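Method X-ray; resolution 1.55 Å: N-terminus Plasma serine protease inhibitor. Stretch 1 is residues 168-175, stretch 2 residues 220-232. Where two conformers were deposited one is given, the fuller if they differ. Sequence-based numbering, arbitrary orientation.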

ATOM      1  N   PHE A 168       0.807   9.553   2.045  1.00  8.13           N
ATOM      2  CA  PHE A 168       0.671  10.457   0.907  1.00  9.18           C
ATOM      3  C   PHE A 168       2.033  10.642   0.252  1.00  8.39           C
ATOM      4  O   PHE A 168       3.019  10.946   0.927  1.00  9.32           O
ATOM      5  CB  PHE A 168       0.141  11.826   1.336  1.00 10.31           C
ATOM      6  CG  PHE A 168       0.067  12.813   0.202  1.00 10.01           C
ATOM      7  CD1 PHE A 168      -0.974  12.755  -0.720  1.00 11.86           C
ATOM      8  CD2 PHE A 168       1.069  13.758   0.022  1.00 12.35           C
ATOM      9  CE1 PHE A 168      -1.013  13.624  -1.809  1.00 13.79           C
ATOM     10  CE2 PHE A 168       1.039  14.633  -1.067  1.00 12.48           C
ATOM     11  CZ  PHE A 168      -0.004  14.562  -1.982  1.00 12.98           C
ATOM     12  N   PHE A 169       2.074  10.463  -1.066  1.00  7.87           N
ATOM     13  CA  PHE A 169       3.305  10.594  -1.836  1.00  8.92           C
ATOM     14  C   PHE A 169       3.098  11.465  -3.068  1.00  8.62           C
ATOM     15  O   PHE A 169       2.141  11.288  -3.821  1.00 10.43           O
ATOM     16  CB  PHE A 169       3.791   9.196  -2.256  1.00  8.34           C
ATOM     17  CG  PHE A 169       4.940   9.199  -3.229  1.00  9.24           C
ATOM     18  CD1 PHE A 169       4.709   9.155  -4.603  1.00  9.92           C
ATOM     19  CD2 PHE A 169       6.255   9.205  -2.773  1.00 10.72           C
ATOM     20  CE1 PHE A 169       5.773   9.112  -5.508  1.00 10.75           C
ATOM     21  CE2 PHE A 169       7.325   9.163  -3.673  1.00 11.77           C
ATOM     22  CZ  PHE A 169       7.083   9.115  -5.038  1.00 10.85           C
ATOM     23  N   LYS A 170       3.993  12.425  -3.261  1.00 10.23           N
ATOM     24  CA  LYS A 170       3.922  13.284  -4.434  1.00 11.23           C
ATOM     25  C   LYS A 170       5.342  13.623  -4.826  1.00 11.33           C
ATOM     26  O   LYS A 170       6.115  14.116  -4.010  1.00 12.71           O
ATOM     27  CB  LYS A 170       3.148  14.573  -4.151  1.00 14.26           C
ATOM     28  CG  LYS A 170       3.126  15.513  -5.356  1.00 17.36           C
ATOM     29  CD  LYS A 170       2.314  16.771  -5.098  1.00 21.75           C
ATOM     30  CE  LYS A 170       2.433  17.735  -6.271  1.00 25.81           C
ATOM     31  NZ  LYS A 170       1.715  19.013  -6.010  1.00 28.23           N
ATOM     32  N   ALA A 171       5.688  13.344  -6.073  1.00 10.65           N
ATOM     33  CA  ALA A 171       7.029  13.635  -6.545  1.00 11.99           C
ATOM     34  C   ALA A 171       7.049  13.899  -8.036  1.00 11.12           C
ATOM     35  O   ALA A 171       6.227  13.378  -8.785  1.00 10.87           O
ATOM     36  CB  ALA A 171       7.951  12.471  -6.219  1.00 12.78           C
ATOM     37  N   LYS A 172       7.991  14.732  -8.457  1.00 11.53           N
ATOM     38  CA  LYS A 172       8.166  15.024  -9.866  1.00 11.03           C
ATOM     39  C   LYS A 172       9.172  14.001 -10.358  1.00 10.64           C
ATOM     40  O   LYS A 172      10.009  13.533  -9.582  1.00 10.75           O
ATOM     41  CB  LYS A 172       8.771  16.416 -10.060  1.00 13.29           C
ATOM     42  CG  LYS A 172       7.911  17.559  -9.570  1.00 15.17           C
ATOM     43  CD  LYS A 172       8.679  18.866  -9.670  1.00 19.45           C
ATOM     44  CE  LYS A 172       7.805  20.049  -9.279  1.00 23.30           C
ATOM     45  NZ  LYS A 172       8.577  21.323  -9.326  1.00 27.64           N
ATOM     46  N   TRP A 173       9.089  13.638 -11.633  1.00 10.10           N
ATOM     47  CA  TRP A 173      10.071  12.713 -12.187  1.00 10.39           C
ATOM     48  C   TRP A 173      11.368  13.510 -12.172  1.00 11.51           C
ATOM     49  O   TRP A 173      11.334  14.738 -12.239  1.00 13.17           O
ATOM     50  CB  TRP A 173       9.755  12.372 -13.644  1.00 11.03           C
ATOM     51  CG  TRP A 173       8.520  11.572 -13.858  1.00  9.07           C
ATOM     52  CD1 TRP A 173       7.419  11.946 -14.571  1.00  9.76           C
ATOM     53  CD2 TRP A 173       8.268  10.241 -13.395  1.00  9.38           C
ATOM     54  NE1 TRP A 173       6.495  10.930 -14.581  1.00 10.73           N
ATOM     55  CE2 TRP A 173       6.989   9.871 -13.866  1.00  9.62           C
ATOM     56  CE3 TRP A 173       8.999   9.324 -12.627  1.00  8.54           C
ATOM     57  CZ2 TRP A 173       6.420   8.620 -13.595  1.00 11.06           C
ATOM     58  CZ3 TRP A 173       8.435   8.075 -12.359  1.00  8.90           C
ATOM     59  CH2 TRP A 173       7.156   7.740 -12.841  1.00  9.52           C
ATOM     60  N   GLU A 174      12.502  12.829 -12.076  1.00 10.38           N
ATOM     61  CA  GLU A 174      13.780  13.525 -12.110  1.00 11.99           C
ATOM     62  C   GLU A 174      13.840  14.212 -13.477  1.00 11.96           C
ATOM     63  O   GLU A 174      14.299  15.351 -13.601  1.00 11.70           O
ATOM     64  CB  GLU A 174      14.923  12.526 -11.964  1.00 12.44           C
ATOM     65  CG  GLU A 174      16.293  13.169 -11.905  1.00 16.81           C
ATOM     66  CD  GLU A 174      17.394  12.155 -11.671  1.00 18.85           C
ATOM     67  OE1 GLU A 174      17.557  11.250 -12.513  1.00 23.03           O
ATOM     68  OE2 GLU A 174      18.092  12.264 -10.643  1.00 23.08           O
ATOM     69  N   THR A 175      13.369  13.502 -14.496  1.00 11.57           N
ATOM     70  CA  THR A 175      13.309  14.012 -15.861  1.00 11.57           C
ATOM     71  C   THR A 175      11.875  13.801 -16.338  1.00 12.56           C
ATOM     72  O   THR A 175      11.416  12.666 -16.457  1.00 11.88           O
ATOM     73  CB  THR A 175      14.262  13.250 -16.795  1.00 12.17           C
ATOM     74  OG1 THR A 175      15.612  13.436 -16.352  1.00 13.69           O
ATOM     75  CG2 THR A 175      14.116  13.752 -18.229  1.00 12.44           C
ATOM     76  N   GLY A 220      13.628   1.197 -14.380  1.00  8.60           N
ATOM     77  CA  GLY A 220      13.552   2.075 -13.233  1.00  8.33           C
ATOM     78  C   GLY A 220      13.450   3.494 -13.749  1.00  9.31           C
ATOM     79  O   GLY A 220      14.181   3.875 -14.665  1.00 10.75           O
ATOM     80  N   VAL A 221      12.530   4.267 -13.184  1.00  8.65           N
ATOM     81  CA  VAL A 221      12.344   5.663 -13.575  1.00 10.13           C
ATOM     82  C   VAL A 221      12.416   6.460 -12.279  1.00 11.15           C
ATOM     83  O   VAL A 221      11.504   6.414 -11.454  1.00 12.27           O
ATOM     84  CB  VAL A 221      10.976   5.886 -14.250  1.00  9.68           C
ATOM     85  CG1 VAL A 221      10.887   7.316 -14.786  1.00 11.95           C
ATOM     86  CG2 VAL A 221      10.781   4.884 -15.375  1.00 11.02           C
ATOM     87  N   PRO A 222      13.503   7.217 -12.087  1.00 11.23           N
ATOM     88  CA  PRO A 222      13.701   8.013 -10.875  1.00 10.83           C
ATOM     89  C   PRO A 222      12.848   9.258 -10.637  1.00  9.54           C
ATOM     90  O   PRO A 222      12.468   9.971 -11.565  1.00 10.79           O
ATOM     91  CB  PRO A 222      15.184   8.351 -10.941  1.00 12.05           C
ATOM     92  CG  PRO A 222      15.389   8.558 -12.406  1.00 12.23           C
ATOM     93  CD  PRO A 222      14.635   7.389 -13.019  1.00 12.40           C
ATOM     94  N   TYR A 223      12.548   9.495  -9.365  1.00 10.30           N
ATOM     95  CA  TYR A 223      11.802  10.676  -8.953  1.00 11.09           C
ATOM     96  C   TYR A 223      12.842  11.634  -8.401  1.00 14.89           C
ATOM     97  O   TYR A 223      13.974  11.231  -8.137  1.00 15.00           O
ATOM     98  CB  TYR A 223      10.835  10.344  -7.816  1.00 11.48           C
ATOM     99  CG  TYR A 223       9.643   9.533  -8.234  1.00 10.39           C
ATOM    100  CD1 TYR A 223       8.662  10.078  -9.062  1.00 10.21           C
ATOM    101  CD2 TYR A 223       9.500   8.211  -7.820  1.00 11.20           C
ATOM    102  CE1 TYR A 223       7.570   9.326  -9.471  1.00 10.88           C
ATOM    103  CE2 TYR A 223       8.415   7.448  -8.224  1.00 10.88           C
ATOM    104  CZ  TYR A 223       7.455   8.012  -9.049  1.00  9.82           C
ATOM    105  OH  TYR A 223       6.380   7.260  -9.462  1.00  9.89           O
ATOM    106  N   GLN A 224      12.468  12.898  -8.242  1.00 18.18           N
ATOM    107  CA  GLN A 224      13.387  13.852  -7.642  1.00 20.95           C
ATOM    108  C   GLN A 224      13.497  13.327  -6.220  1.00 22.12           C
ATOM    109  O   GLN A 224      12.481  13.077  -5.573  1.00 24.48           O
ATOM    110  CB  GLN A 224      12.793  15.259  -7.632  1.00 21.33           C
ATOM    111  CG  GLN A 224      13.021  16.029  -8.914  1.00 23.05           C
ATOM    112  CD  GLN A 224      12.612  17.483  -8.797  1.00 23.39           C
ATOM    113  OE1 GLN A 224      13.050  18.324  -9.581  1.00 22.92           O
ATOM    114  NE2 GLN A 224      11.762  17.785  -7.823  1.00 24.58           N
ATOM    115  N   GLY A 225      14.719  13.143  -5.740  1.00 22.74           N
ATOM    116  CA  GLY A 225      14.898  12.614  -4.402  1.00 23.51           C
ATOM    117  C   GLY A 225      15.359  11.171  -4.493  1.00 24.04           C
ATOM    118  O   GLY A 225      15.750  10.715  -5.566  1.00 25.51           O
ATOM    119  N   ASN A 226      15.293  10.440  -3.385  1.00 24.25           N
ATOM    120  CA  ASN A 226      15.752   9.054  -3.367  1.00 23.74           C
ATOM    121  C   ASN A 226      14.756   8.018  -3.892  1.00 21.90           C
ATOM    122  O   ASN A 226      15.143   6.889  -4.185  1.00 23.52           O
ATOM    123  CB  ASN A 226      16.174   8.666  -1.944  1.00 27.55           C
ATOM    124  CG  ASN A 226      17.043   7.418  -1.908  1.00 31.53           C
ATOM    125  OD1 ASN A 226      17.344   6.887  -0.837  1.00 34.89           O
ATOM    126  ND2 ASN A 226      17.459   6.949  -3.079  1.00 33.50           N
ATOM    127  N   ALA A 227      13.487   8.389  -4.027  1.00 17.75           N
ATOM    128  CA  ALA A 227      12.482   7.430  -4.494  1.00 14.24           C
ATOM    129  C   ALA A 227      12.555   7.119  -5.982  1.00 13.03           C
ATOM    130  O   ALA A 227      13.060   7.911  -6.778  1.00 12.12           O
ATOM    131  CB  ALA A 227      11.080   7.929  -4.142  1.00 13.97           C
ATOM    132  N   THR A 228      12.045   5.954  -6.365  0.50 11.80           N
ATOM    133  CA  THR A 228      12.032   5.574  -7.770  0.50 10.29           C
ATOM    134  C   THR A 228      10.818   4.719  -8.069  0.50  9.63           C
ATOM    135  O   THR A 228      10.246   4.093  -7.177  0.50  9.22           O
ATOM    136  CB  THR A 228      13.296   4.781  -8.183  0.50 11.75           C
ATOM    137  OG1 THR A 228      13.267   4.545  -9.598  0.50 12.72           O
ATOM    138  CG2 THR A 228      13.348   3.439  -7.470  0.50  8.27           C
ATOM    139  N   ALA A 229      10.422   4.713  -9.332  1.00  8.60           N
ATOM    140  CA  ALA A 229       9.295   3.918  -9.764  1.00  7.85           C
ATOM    141  C   ALA A 229       9.924   2.773 -10.536  1.00  9.55           C
ATOM    142  O   ALA A 229      10.959   2.944 -11.183  1.00 10.78           O
ATOM    143  CB  ALA A 229       8.379   4.724 -10.689  1.00  8.87           C
ATOM    144  N   LEU A 230       9.320   1.596 -10.438  0.50  8.59           N
ATOM    145  CA  LEU A 230       9.793   0.425 -11.164  0.50  9.76           C
ATOM    146  C   LEU A 230       8.604  -0.059 -11.982  0.50  9.62           C
ATOM    147  O   LEU A 230       7.525  -0.284 -11.435  0.50 11.05           O
ATOM    148  CB  LEU A 230      10.233  -0.685 -10.204  0.50 11.46           C
ATOM    149  CG  LEU A 230      11.713  -1.076 -10.210  0.50 14.85           C
ATOM    150  CD1 LEU A 230      12.538   0.048  -9.608  0.50 16.56           C
ATOM    151  CD2 LEU A 230      11.909  -2.362  -9.419  0.50 13.53           C
ATOM    152  N   PHE A 231       8.792  -0.200 -13.289  1.00  8.17           N
ATOM    153  CA  PHE A 231       7.720  -0.667 -14.161  1.00  7.40           C
ATOM    154  C   PHE A 231       8.173  -2.004 -14.724  1.00  8.14           C
ATOM    155  O   PHE A 231       9.273  -2.116 -15.267  1.00  8.82           O
ATOM    156  CB  PHE A 231       7.445   0.350 -15.270  1.00  7.12           C
ATOM    157  CG  PHE A 231       6.880   1.651 -14.766  1.00  7.37           C
ATOM    158  CD1 PHE A 231       7.677   2.789 -14.682  1.00  8.02           C
ATOM    159  CD2 PHE A 231       5.554   1.729 -14.350  1.00  8.30           C
ATOM    160  CE1 PHE A 231       7.163   3.988 -14.189  1.00  9.65           C
ATOM    161  CE2 PHE A 231       5.027   2.925 -13.853  1.00  8.32           C
ATOM    162  CZ  PHE A 231       5.834   4.055 -13.773  1.00  9.66           C
ATOM    163  N   ILE A 232       7.316  -3.011 -14.584  0.50  8.92           N
ATOM    164  CA  ILE A 232       7.613  -4.368 -15.036  0.50  8.78           C
ATOM    165  C   ILE A 232       6.706  -4.809 -16.177  0.50  8.90           C
ATOM    166  O   ILE A 232       5.486  -4.854 -16.024  0.50  8.60           O
ATOM    167  CB  ILE A 232       7.431  -5.382 -13.883  0.50  9.33           C
ATOM    168  CG1 ILE A 232       8.107  -4.868 -12.610  0.50 11.34           C
ATOM    169  CG2 ILE A 232       8.010  -6.734 -14.285  0.50 10.53           C
ATOM    170  CD1 ILE A 232       9.598  -4.661 -12.735  0.50 11.30           C
TER
HETATM  171  O   HOH W   1       9.373  16.379  -6.608  1.00 22.16           O
HETATM  172  O   HOH W   2      15.076  17.319 -11.796  1.00 20.05           O
HETATM  173  O   HOH W   3      17.222  11.069  -8.347  1.00 32.43           O
HETATM  174  O   HOH W   4      12.920  10.602 -14.264  1.00 12.11           O

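Two backbone hydrogen bonds join the stretches around a single beta bridge between Trp 173 and Tyr 223. Gln 224 N donates to Lys 172 O (2.9 Å, 163° at the hydrogen), and Glu 174 N donates to Pro 222 O (2.9 Å, 173°); both are nearly straight. Pro 222 O accepts again from water 4 (2.8 Å), which in turn accepts a hydrogen bond from Thr 175 N (2.9 Å). Lys 172 O also receives a CA-H...O contact from Tyr 223 CA (3.4 Å). Long, polar Gln 224 and Glu 174 suit the more exposed part, where they reach water: water 1 accepts from Lys 172 N (2.8 Å) and, weakly, from Gln 224 NE2 (3.0 Å), while water 2 donates to Glu 174 O (2.8 Å) and Gln 224 OE1 (3.2 Å). Lys 172 CD packs 3.8 Å from Gln 224 NE2, but the chain's end leads away. The contact buries 595 Å², both sides summed, and its buried side-chain packing is largely apolar. The Trp 173 six-membered ring lies nearly parallel to the Tyr 223 ring (7°) but slid aside, with Trp 173 CZ3 3.3 Å from Tyr 223 CE1; Ala 229 CB meets the indole edge. Phe 169 turns its edge to the face of Tyr 223, and small Ala 171 fits beside that ring (Ala 171 CB to Tyr 223 CD1, 3.8 Å). Trp 173 NE1 and Tyr 223 OH are hydrogen-bonded elsewhere in the structure.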